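Local atomic coordinates of delta-aminolevulinic acid dehydratase (Toxoplasma gondii ME49, PDB entry 3OBK), a protein that catalyses the condensation of two molecules of 5-aminolevulinic acid to porphobilinogen, the pyrrole building block of haem and other tetrapyrroles. Residues A89-P94 / V288-S293; L132-L137 / L208-K213; E316-F321 / D327-Y332. All coordinates share one frame; numbering follows the deposited sequence.

Interaction 1: residues A89-P94 / V288-S293; sequences AFMLFP and VAYHVS. With PBG (3-[5-(aminomethyl)-4-(carboxymethyl)-1H-pyrrol-3-yl]propanoic acid), chain L.
Phe93 and Tyr290 reach for each other from opposite directions and meet rim to rim. The phenol oxygen lies near the plane of the phenylalanine ring, with Tyr290 OH 3.1 Å from Phe93 CE2, so neither ring offers its face to the other. The same oxygen is hydrogen-bonded to the OH of Tyr332, which holds the end of the phenol in place against the Phe93 edge. Beside this pair the sulfur of Met91 approaches the tyrosine in a Met-aromatic contact, with Met91 SD 3.6 Å from Tyr290 CE2. It comes in obliquely, 61° off the ring normal. Tyr290 CG stands anti to its own backbone N (chi1 -154°), which throws the ring across the interior toward segment 89-94.

Here the packing is close, yet it is made by side-chain ends alone, for the CA atoms of Met91 and Tyr290 are 11.1 Å apart. Toward residue 293 the two chains no longer touch, and bound porphobilinogen comes between them. Its pyrrole lies loosely against Phe93, with NA 3.8 Å from CE1. Its propionate is gripped much harder: Ser293 N donates to O3A at 2.9 Å and, weakly, to O4A, while Ser293 OG donates to O4A at 2.8 Å. Val292 is the N-cap of the following helix, so the carboxylate sits at a helix N terminus, where the helix dipole should favour negative charge. Side chains meeting inside a closed ring of parallel strands, with the ligand bound at the C-terminal ends of those strands, are the arrangement of a TIM barrel.

Interaction 2: residues L132-L137 / L208-K213; sequences LADVAL and LAYSCK. With PBG (3-[5-(aminomethyl)-4-(carboxymethyl)-1H-pyrrol-3-yl]propanoic acid), chain L.
Leu132 and Leu208 touch through one methyl each, CD2 to CD2 at 3.7 Å, and this is the apolar part of the contact. Two residues further along both strands the meeting turns polar and looser. Tyr210 OH stops 4.1 Å from Asp134 OD1, too far for a bond, and the carboxylate plane is turned 57° from the phenol ring. Strand 179-182 runs between the two strands in the sheet, which is why side chains alone bridge the gap.

Lys213 is worth following outward. From CB, with CG anti to the backbone N (chi1 171°), the chain runs fully extended, and CB, CG and CD serve as a plain shaft toward the bound porphobilinogen. CE is the first atom to meet it, 3.5 Å from the ligand oxygen O1A. At the tip, NZ donates a hydrogen bond of 2.8 Å to that same O1A, on the acetate arm, and lies 3.5 Å from the ligand amine N1. NZ is also hydrogen-bonded to the carbonyl oxygen of Ser183, and Tyr219 makes a cation-pi contact with this lysine.

Facing it, Asp134 OD1 accepts from the pyrrole nitrogen NA at 3.4 Å, a weak bond though nearly straight at 171°. The stronger partner of OD1 is Ser183 OG. Ala136 adds its CB, 3.5 Å from N1. Ser183 thus joins the two polar residues, and its OG bonds the ligand as well. The chemistry implies unequal holds: Lys213 takes one acetate oxygen with a short bond, while Asp134, held mainly by Ser183, accepts only weakly from the ring N-H.

Interaction 3: residues E316-F321 / D327-Y332; sequences EVLKSF and DAVATY. With PBG (3-[5-(aminomethyl)-4-(carboxymethyl)-1H-pyrrol-3-yl]propanoic acid), chain L.
Apolar contact comes first, led by Phe321 and Val329, whose side chains cross at about a right angle. Val329 CG1 lies over one face of the phenylalanine ring in a CH-pi contact, 4.0 Å from the centroid and 23° off the normal. The second methyl is used as well: Val329 CG2 packs 3.5 Å from Phe321 CB. With CG1 anti to the backbone N (chi1 -178°), the two methyls are spread so that CG1 covers the ring face near CD2 and CG2 lies against CB. A turn earlier in the helix, Leu318 CD2 rests on Thr331 CG2 at 4.0 Å.

These contacts seat helix 310-324 on the outside of the barrel, against the strand that follows it. Helix segment 316-321 and strand segment 328-331 run at 139° to each other, their axes 9.2 Å apart, as expected of a helix in a beta-alpha-beta crossover; it is the second of two, after 293-305, between strands 287-291 and 328-331.

The polar interactions point elsewhere. Thr331 OG1 is hydrogen-bonded to His291 ND1 on the neighbouring strand. On the outer side of the helix, Glu316 bonds to Tyr272 and Ser216 of a second subunit, and Lys319 forms a salt bridge with the C-terminal carboxylate of Tyr356 of a third.

Ligand binding falls to Tyr332, just past the strand. Its OH donates to O3A of porphobilinogen at 2.6 Å, and that oxygen lies in the plane of the ring, at its edge.

In the fold
From the N terminus, segment 89-94 opens interaction 1, which closes only when the chain returns at 288-293, some 190 residues later. Interaction 2 begins and ends within that long excursion, joining 132-137 to 208-213; its first strand pairs directly with 89-95 through backbone bonds between Phe90, Leu92 and Leu132. Interaction 3 follows in series as a short local closure, and its strand 328-331 pairs in parallel with 287-291. Since 328-331 also pairs with 46-53, the neighbour of 89-95, the sheet closes on itself. Interactions 1 and 2 therefore lie inside the barrel, linking strands that are not neighbours, and interaction 3 joins strand to outer helix, while all three reach the same porphobilinogen.

Interaction 1: residues A89-P94 / V288-S293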
loop_
_atom_site.group_PDB
_atom_site.type_symbol
_atom_site.label_atom_id
_atom_site.label_comp_id
_atom_site.label_asym_id
_atom_site.label_seq_id
_atom_site.Cartn_x
_atom_site.Cartn_y
_atom_site.Cartn_z
ATOM N N ALA A 89 -14.946 -23.066 -25.087
ATOM C CA ALA A 89 -15.922 -22.964 -23.986
ATOM C C ALA A 89 -17.258 -22.388 -24.408
ATOM O O ALA A 89 -17.331 -21.324 -24.997
ATOM C CB ALA A 89 -15.349 -22.136 -22.858
ATOM N N PHE A 90 -18.319 -23.067 -24.018
ATOM C CA PHE A 90 -19.650 -22.768 -24.502
ATOM C C PHE A 90 -20.610 -22.769 -23.336
ATOM O O PHE A 90 -20.618 -23.682 -22.510
ATOM C CB PHE A 90 -20.103 -23.825 -25.518
ATOM C CG PHE A 90 -19.179 -23.986 -26.673
ATOM C CD1 PHE A 90 -19.417 -23.324 -27.842
ATOM C CD2 PHE A 90 -18.058 -24.770 -26.574
ATOM C CE1 PHE A 90 -18.562 -23.459 -28.902
ATOM C CE2 PHE A 90 -17.196 -24.900 -27.619
ATOM C CZ PHE A 90 -17.440 -24.228 -28.785
ATOM N N MET A 91 -21.435 -21.749 -23.284
ATOM C CA MET A 91 -22.357 -21.551 -22.188
ATOM C C MET A 91 -23.730 -21.814 -22.818
ATOM O O MET A 91 -23.980 -21.365 -23.930
ATOM C CB MET A 91 -22.166 -20.103 -21.709
ATOM C CG MET A 91 -22.682 -19.692 -20.364
ATOM S SD MET A 91 -22.119 -17.969 -19.967
ATOM C CE MET A 91 -20.641 -18.190 -18.973
ATOM N N LEU A 92 -24.602 -22.553 -22.136
ATOM C CA LEU A 92 -25.898 -22.960 -22.702
ATOM C C LEU A 92 -27.112 -22.491 -21.916
ATOM O O LEU A 92 -27.239 -22.740 -20.725
ATOM C CB LEU A 92 -25.999 -24.486 -22.801
ATOM C CG LEU A 92 -24.822 -25.272 -23.345
ATOM C CD1 LEU A 92 -25.219 -26.722 -23.259
ATOM C CD2 LEU A 92 -24.467 -24.860 -24.775
ATOM N N PHE A 93 -28.033 -21.860 -22.611
ATOM C CA PHE A 93 -29.242 -21.365 -22.010
ATOM C C PHE A 93 -30.433 -22.043 -22.696
ATOM O O PHE A 93 -30.448 -22.170 -23.911
ATOM C CB PHE A 93 -29.315 -19.866 -22.229
ATOM C CG PHE A 93 -28.214 -19.090 -21.575
ATOM C CD1 PHE A 93 -28.257 -18.801 -20.221
ATOM C CD2 PHE A 93 -27.189 -18.570 -22.322
ATOM C CE1 PHE A 93 -27.267 -18.039 -19.633
ATOM C CE2 PHE A 93 -26.213 -17.798 -21.754
ATOM C CZ PHE A 93 -26.235 -17.530 -20.424
ATOM N N PRO A 94 -31.416 -22.509 -21.924
ATOM C CA PRO A 94 -32.618 -23.107 -22.510
ATOM C C PRO A 94 -33.809 -22.155 -22.604
ATOM O O PRO A 94 -34.158 -21.507 -21.629
ATOM C CB PRO A 94 -32.950 -24.218 -21.532
ATOM C CG PRO A 94 -32.502 -23.695 -20.227
ATOM C CD PRO A 94 -31.348 -22.749 -20.480
ATOM N N VAL A 288 -13.767 -13.374 -15.243
ATOM C CA VAL A 288 -14.529 -13.490 -16.467
ATOM C C VAL A 288 -15.419 -12.292 -16.543
ATOM O O VAL A 288 -15.878 -11.790 -15.534
ATOM C CB VAL A 288 -15.385 -14.812 -16.500
ATOM C CG1 VAL A 288 -15.895 -15.079 -17.869
ATOM C CG2 VAL A 288 -14.555 -15.998 -16.038
ATOM N N ALA A 289 -15.631 -11.803 -17.751
ATOM C CA ALA A 289 -16.540 -10.684 -18.005
ATOM C C ALA A 289 -17.590 -11.135 -19.031
ATOM O O ALA A 289 -17.314 -11.994 -19.842
ATOM C CB ALA A 289 -15.767 -9.505 -18.488
ATOM N N TYR A 290 -18.798 -10.581 -18.969
ATOM C CA TYR A 290 -19.866 -10.949 -19.889
ATOM C C TYR A 290 -20.244 -9.734 -20.735
ATOM O O TYR A 290 -20.752 -8.734 -20.224
ATOM C CB TYR A 290 -21.080 -11.428 -19.119
ATOM C CG TYR A 290 -21.988 -12.385 -19.860
ATOM C CD1 TYR A 290 -22.546 -12.074 -21.094
ATOM C CD2 TYR A 290 -22.336 -13.601 -19.289
ATOM C CE1 TYR A 290 -23.427 -12.980 -21.751
ATOM C CE2 TYR A 290 -23.183 -14.502 -19.931
ATOM C CZ TYR A 290 -23.727 -14.195 -21.146
ATOM O OH TYR A 290 -24.566 -15.132 -21.712
ATOM N N HIS A 291 -19.974 -9.854 -22.035
ATOM C CA HIS A 291 -20.425 -8.923 -23.046
ATOM C C HIS A 291 -21.876 -9.289 -23.383
ATOM O O HIS A 291 -22.108 -10.199 -24.196
ATOM C CB HIS A 291 -19.523 -9.060 -24.268
ATOM C CG HIS A 291 -19.668 -7.965 -25.275
ATOM N ND1 HIS A 291 -19.649 -8.208 -26.633
ATOM C CD2 HIS A 291 -19.818 -6.629 -25.130
ATOM C CE1 HIS A 291 -19.768 -7.059 -27.280
ATOM N NE2 HIS A 291 -19.868 -6.084 -26.392
ATOM N N VAL A 292 -22.830 -8.604 -22.754
ATOM C CA VAL A 292 -24.196 -9.092 -22.683
ATOM C C VAL A 292 -25.035 -8.739 -23.902
ATOM O O VAL A 292 -24.676 -7.870 -24.696
ATOM C CB VAL A 292 -24.931 -8.562 -21.445
ATOM C CG1 VAL A 292 -24.137 -8.843 -20.190
ATOM C CG2 VAL A 292 -25.254 -7.079 -21.590
ATOM N N SER A 293 -26.181 -9.416 -24.017
ATOM C CA SER A 293 -27.048 -9.325 -25.173
ATOM C C SER A 293 -27.294 -7.892 -25.617
ATOM O O SER A 293 -27.274 -7.582 -26.789
ATOM C CB SER A 293 -28.377 -9.976 -24.834
ATOM O OG SER A 293 -29.043 -9.293 -23.777
HETATM C CHA PBG L . -30.424 -15.285 -15.800
HETATM C C1A PBG L . -29.505 -14.686 -16.814
HETATM C C2A PBG L . -29.647 -13.445 -17.428
HETATM C C3A PBG L . -28.567 -13.318 -18.282
HETATM C C4A PBG L . -27.764 -14.428 -18.098
HETATM N NA PBG L . -28.364 -15.254 -17.230
HETATM C C5A PBG L . -30.812 -12.487 -17.360
HETATM C C6A PBG L . -31.033 -11.799 -16.083
HETATM O O1A PBG L . -30.496 -12.308 -15.064
HETATM O O2A PBG L . -31.795 -10.807 -16.029
HETATM C C7A PBG L . -28.338 -12.188 -19.209
HETATM C C8A PBG L . -27.295 -12.373 -20.247
HETATM C C9A PBG L . -27.248 -11.413 -21.361
HETATM O O3A PBG L . -26.701 -11.777 -22.398
HETATM O O4A PBG L . -27.955 -10.394 -21.420
HETATM N N1 PBG L . -29.928 -15.489 -14.478
#

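Interaction 2: residues L132-L137 / L208-K213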
loop_
_atom_site.group_PDB
_atom_site.type_symbol
_atom_site.label_atom_id
_atom_site.label_comp_id
_atom_site.label_asym_id
_atom_site.label_seq_id
_atom_site.Cartn_x
_atom_site.Cartn_y
_atom_site.Cartn_z
ATOM N N LEU A 132 -20.515 -24.831 -19.888
ATOM C CA LEU A 132 -20.832 -24.031 -18.712
ATOM C C LEU A 132 -22.338 -23.821 -18.738
ATOM O O LEU A 132 -22.854 -23.230 -19.671
ATOM C CB LEU A 132 -20.132 -22.664 -18.791
ATOM C CG LEU A 132 -18.611 -22.486 -18.663
ATOM C CD1 LEU A 132 -17.849 -23.476 -19.579
ATOM C CD2 LEU A 132 -18.204 -20.999 -18.983
ATOM N N ALA A 133 -23.042 -24.317 -17.725
ATOM C CA ALA A 133 -24.506 -24.242 -17.677
ATOM C C ALA A 133 -24.890 -23.195 -16.649
ATOM O O ALA A 133 -24.317 -23.154 -15.575
ATOM C CB ALA A 133 -25.082 -25.571 -17.299
ATOM N N ASP A 134 -25.860 -22.350 -16.964
ATOM C CA ASP A 134 -26.311 -21.357 -16.020
ATOM C C ASP A 134 -27.057 -22.045 -14.860
ATOM O O ASP A 134 -27.629 -23.128 -15.040
ATOM C CB ASP A 134 -27.215 -20.370 -16.745
ATOM C CG ASP A 134 -27.580 -19.182 -15.901
ATOM O OD1 ASP A 134 -26.914 -18.112 -16.033
ATOM O OD2 ASP A 134 -28.543 -19.322 -15.103
ATOM N N VAL A 135 -27.005 -21.428 -13.672
ATOM C CA VAL A 135 -27.828 -21.836 -12.530
ATOM C C VAL A 135 -28.628 -20.621 -12.077
ATOM O O VAL A 135 -28.078 -19.564 -11.794
ATOM C CB VAL A 135 -26.999 -22.430 -11.382
ATOM C CG1 VAL A 135 -27.864 -22.661 -10.122
ATOM C CG2 VAL A 135 -26.317 -23.725 -11.847
ATOM N N ALA A 136 -29.938 -20.785 -12.042
ATOM C CA ALA A 136 -30.880 -19.685 -11.861
ATOM C C ALA A 136 -32.220 -20.171 -12.353
ATOM O O ALA A 136 -32.306 -20.999 -13.276
ATOM C CB ALA A 136 -30.463 -18.427 -12.613
ATOM N N LEU A 137 -33.269 -19.687 -11.718
ATOM C CA LEU A 137 -34.590 -20.232 -11.984
ATOM C C LEU A 137 -35.304 -19.457 -13.052
ATOM O O LEU A 137 -36.372 -19.835 -13.439
ATOM C CB LEU A 137 -35.432 -20.224 -10.719
ATOM C CG LEU A 137 -34.817 -20.962 -9.541
ATOM C CD1 LEU A 137 -35.793 -20.964 -8.373
ATOM C CD2 LEU A 137 -34.434 -22.378 -9.897
ATOM N N LEU A 208 -18.386 -21.157 -11.722
ATOM C CA LEU A 208 -18.125 -19.802 -12.189
ATOM C C LEU A 208 -19.139 -18.872 -11.492
ATOM O O LEU A 208 -20.336 -18.849 -11.830
ATOM C CB LEU A 208 -18.227 -19.750 -13.705
ATOM C CG LEU A 208 -18.225 -18.453 -14.548
ATOM C CD1 LEU A 208 -17.420 -17.310 -13.975
ATOM C CD2 LEU A 208 -17.764 -18.817 -15.982
ATOM N N ALA A 209 -18.669 -18.148 -10.480
ATOM C CA ALA A 209 -19.582 -17.371 -9.636
ATOM C C ALA A 209 -19.803 -16.029 -10.281
ATOM O O ALA A 209 -18.847 -15.323 -10.589
ATOM C CB ALA A 209 -19.007 -17.215 -8.214
ATOM N N TYR A 210 -21.053 -15.671 -10.522
ATOM C CA TYR A 210 -21.381 -14.295 -10.895
ATOM C C TYR A 210 -21.374 -13.503 -9.597
ATOM O O TYR A 210 -22.355 -13.518 -8.899
ATOM C CB TYR A 210 -22.746 -14.211 -11.538
ATOM C CG TYR A 210 -22.868 -14.732 -12.934
ATOM C CD1 TYR A 210 -22.926 -16.073 -13.189
ATOM C CD2 TYR A 210 -23.015 -13.869 -14.002
ATOM C CE1 TYR A 210 -23.085 -16.561 -14.502
ATOM C CE2 TYR A 210 -23.168 -14.335 -15.308
ATOM C CZ TYR A 210 -23.204 -15.686 -15.560
ATOM O OH TYR A 210 -23.377 -16.149 -16.870
ATOM N N SER A 211 -20.254 -12.857 -9.253
ATOM C CA SER A 211 -20.155 -12.106 -7.986
ATOM C C SER A 211 -20.737 -10.740 -8.087
ATOM O O SER A 211 -21.482 -10.341 -7.210
ATOM C CB SER A 211 -18.714 -11.898 -7.546
ATOM O OG SER A 211 -18.071 -13.119 -7.478
ATOM N N CYS A 212 -20.351 -10.021 -9.133
ATOM C CA CYS A 212 -20.753 -8.642 -9.319
ATOM C C CYS A 212 -21.632 -8.538 -10.565
ATOM O O CYS A 212 -21.171 -8.224 -11.646
ATOM C CB CYS A 212 -19.505 -7.759 -9.428
ATOM S SG CYS A 212 -18.234 -8.186 -8.194
ATOM N N LYS A 213 -22.901 -8.878 -10.393
ATOM C CA LYS A 213 -23.887 -8.865 -11.460
ATOM C C LYS A 213 -24.869 -7.756 -11.137
ATOM O O LYS A 213 -25.489 -7.776 -10.081
ATOM C CB LYS A 213 -24.626 -10.185 -11.542
ATOM C CG LYS A 213 -25.781 -10.119 -12.495
ATOM C CD LYS A 213 -26.350 -11.490 -12.754
ATOM C CE LYS A 213 -27.397 -11.427 -13.818
ATOM N NZ LYS A 213 -27.840 -12.753 -14.162
HETATM C CHA PBG L . -30.424 -15.285 -15.800
HETATM C C1A PBG L . -29.505 -14.686 -16.814
HETATM C C2A PBG L . -29.647 -13.445 -17.428
HETATM C C3A PBG L . -28.567 -13.318 -18.282
HETATM C C4A PBG L . -27.764 -14.428 -18.098
HETATM N NA PBG L . -28.364 -15.254 -17.230
HETATM C C5A PBG L . -30.812 -12.487 -17.360
HETATM C C6A PBG L . -31.033 -11.799 -16.083
HETATM O O1A PBG L . -30.496 -12.308 -15.064
HETATM O O2A PBG L . -31.795 -10.807 -16.029
HETATM C C7A PBG L . -28.338 -12.188 -19.209
HETATM C C8A PBG L . -27.295 -12.373 -20.247
HETATM C C9A PBG L . -27.248 -11.413 -21.361
HETATM O O3A PBG L . -26.701 -11.777 -22.398
HETATM O O4A PBG L . -27.955 -10.394 -21.420
HETATM N N1 PBG L . -29.928 -15.489 -14.478
#

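Interaction 3: residues E316-F321 / D327-Y332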
loop_
_atom_site.group_PDB
_atom_site.type_symbol
_atom_site.label_atom_id
_atom_site.label_comp_id
_atom_site.label_asym_id
_atom_site.label_seq_id
_atom_site.Cartn_x
_atom_site.Cartn_y
_atom_site.Cartn_z
ATOM N N GLU A 316 -11.605 -4.346 -30.887
ATOM C CA GLU A 316 -11.142 -3.390 -29.856
ATOM C C GLU A 316 -11.850 -3.651 -28.507
ATOM O O GLU A 316 -11.259 -3.593 -27.436
ATOM C CB GLU A 316 -11.402 -1.967 -30.332
ATOM C CG GLU A 316 -11.151 -0.878 -29.309
ATOM C CD GLU A 316 -11.253 0.534 -29.889
ATOM O OE1 GLU A 316 -11.313 0.696 -31.144
ATOM O OE2 GLU A 316 -11.286 1.501 -29.096
ATOM N N VAL A 317 -13.138 -3.953 -28.587
ATOM C CA VAL A 317 -13.924 -4.272 -27.433
ATOM C C VAL A 317 -13.288 -5.446 -26.719
ATOM O O VAL A 317 -13.027 -5.385 -25.537
ATOM C CB VAL A 317 -15.385 -4.579 -27.858
ATOM C CG1 VAL A 317 -16.144 -5.354 -26.759
ATOM C CG2 VAL A 317 -16.092 -3.281 -28.221
ATOM N N LEU A 318 -12.992 -6.507 -27.444
ATOM C CA LEU A 318 -12.387 -7.700 -26.816
ATOM C C LEU A 318 -11.004 -7.405 -26.191
ATOM O O LEU A 318 -10.695 -7.869 -25.097
ATOM C CB LEU A 318 -12.304 -8.845 -27.817
ATOM C CG LEU A 318 -13.621 -9.324 -28.438
ATOM C CD1 LEU A 318 -13.369 -10.448 -29.401
ATOM C CD2 LEU A 318 -14.614 -9.759 -27.358
ATOM N N LYS A 319 -10.200 -6.604 -26.879
ATOM C CA LYS A 319 -8.943 -6.139 -26.327
ATOM C C LYS A 319 -9.172 -5.333 -25.060
ATOM O O LYS A 319 -8.432 -5.489 -24.098
ATOM C CB LYS A 319 -8.162 -5.296 -27.346
ATOM C CG LYS A 319 -6.779 -4.893 -26.937
ATOM C CD LYS A 319 -5.895 -6.082 -26.612
ATOM C CE LYS A 319 -5.560 -6.931 -27.804
ATOM N NZ LYS A 319 -4.652 -6.232 -28.800
ATOM N N SER A 320 -10.207 -4.499 -25.051
ATOM C CA SER A 320 -10.546 -3.732 -23.851
ATOM C C SER A 320 -10.919 -4.591 -22.617
ATOM O O SER A 320 -10.449 -4.319 -21.545
ATOM C CB SER A 320 -11.642 -2.703 -24.167
ATOM O OG SER A 320 -11.099 -1.653 -24.981
ATOM N N PHE A 321 -11.719 -5.635 -22.777
ATOM C CA PHE A 321 -12.039 -6.546 -21.655
ATOM C C PHE A 321 -10.790 -7.174 -21.050
ATOM O O PHE A 321 -10.672 -7.422 -19.836
ATOM C CB PHE A 321 -12.889 -7.710 -22.136
ATOM C CG PHE A 321 -14.315 -7.411 -22.185
ATOM C CD1 PHE A 321 -15.028 -7.211 -21.009
ATOM C CD2 PHE A 321 -14.980 -7.346 -23.395
ATOM C CE1 PHE A 321 -16.371 -6.917 -21.069
ATOM C CE2 PHE A 321 -16.307 -7.081 -23.436
ATOM C CZ PHE A 321 -16.998 -6.856 -22.297
ATOM N N ASP A 327 -9.622 -12.547 -17.749
ATOM C CA ASP A 327 -8.980 -13.711 -18.275
ATOM C C ASP A 327 -9.812 -14.288 -19.413
ATOM O O ASP A 327 -9.274 -14.629 -20.454
ATOM C CB ASP A 327 -8.774 -14.721 -17.168
ATOM C CG ASP A 327 -7.866 -14.192 -16.099
ATOM O OD1 ASP A 327 -6.693 -13.898 -16.418
ATOM O OD2 ASP A 327 -8.332 -14.048 -14.952
ATOM N N ALA A 328 -11.118 -14.373 -19.234
ATOM C CA ALA A 328 -12.004 -14.904 -20.292
ATOM C C ALA A 328 -13.119 -13.916 -20.475
ATOM O O ALA A 328 -13.461 -13.212 -19.523
ATOM C CB ALA A 328 -12.569 -16.249 -19.899
ATOM N N VAL A 329 -13.703 -13.874 -21.671
ATOM C CA VAL A 329 -14.850 -13.010 -21.955
ATOM C C VAL A 329 -15.967 -13.856 -22.552
ATOM O O VAL A 329 -15.739 -14.566 -23.502
ATOM C CB VAL A 329 -14.440 -11.939 -22.983
ATOM C CG1 VAL A 329 -15.577 -10.996 -23.280
ATOM C CG2 VAL A 329 -13.189 -11.163 -22.464
ATOM N N ALA A 330 -17.167 -13.809 -21.978
ATOM C CA ALA A 330 -18.329 -14.458 -22.578
ATOM C C ALA A 330 -18.902 -13.468 -23.596
ATOM O O ALA A 330 -19.224 -12.338 -23.237
ATOM C CB ALA A 330 -19.360 -14.823 -21.522
ATOM N N THR A 331 -19.005 -13.846 -24.867
ATOM C CA THR A 331 -19.505 -12.883 -25.852
ATOM C C THR A 331 -20.201 -13.553 -27.000
ATOM O O THR A 331 -19.707 -14.536 -27.496
ATOM C CB THR A 331 -18.370 -11.948 -26.393
ATOM O OG1 THR A 331 -18.872 -11.134 -27.464
ATOM C CG2 THR A 331 -17.183 -12.756 -26.868
ATOM N N TYR A 332 -21.335 -12.995 -27.440
ATOM C CA TYR A 332 -22.082 -13.543 -28.577
ATOM C C TYR A 332 -21.294 -13.352 -29.882
ATOM O O TYR A 332 -21.598 -14.001 -30.890
ATOM C CB TYR A 332 -23.503 -12.951 -28.642
ATOM C CG TYR A 332 -24.272 -13.217 -27.372
ATOM C CD1 TYR A 332 -24.819 -14.454 -27.117
ATOM C CD2 TYR A 332 -24.392 -12.239 -26.394
ATOM C CE1 TYR A 332 -25.494 -14.700 -25.963
ATOM C CE2 TYR A 332 -25.065 -12.464 -25.226
ATOM C CZ TYR A 332 -25.621 -13.708 -24.996
ATOM O OH TYR A 332 -26.291 -13.953 -23.804
HETATM C CHA PBG L . -30.424 -15.285 -15.800
HETATM C C1A PBG L . -29.505 -14.686 -16.814
HETATM C C2A PBG L . -29.647 -13.445 -17.428
HETATM C C3A PBG L . -28.567 -13.318 -18.282
HETATM C C4A PBG L . -27.764 -14.428 -18.098
HETATM N NA PBG L . -28.364 -15.254 -17.230
HETATM C C5A PBG L . -30.812 -12.487 -17.360
HETATM C C6A PBG L . -31.033 -11.799 -16.083
HETATM O O1A PBG L . -30.496 -12.308 -15.064
HETATM O O2A PBG L . -31.795 -10.807 -16.029
HETATM C C7A PBG L . -28.338 -12.188 -19.209
HETATM C C8A PBG L . -27.295 -12.373 -20.247
HETATM C C9A PBG L . -27.248 -11.413 -21.361
HETATM O O3A PBG L . -26.701 -11.777 -22.398
HETATM O O4A PBG L . -27.955 -10.394 -21.420
HETATM N N1 PBG L . -29.928 -15.489 -14.478
#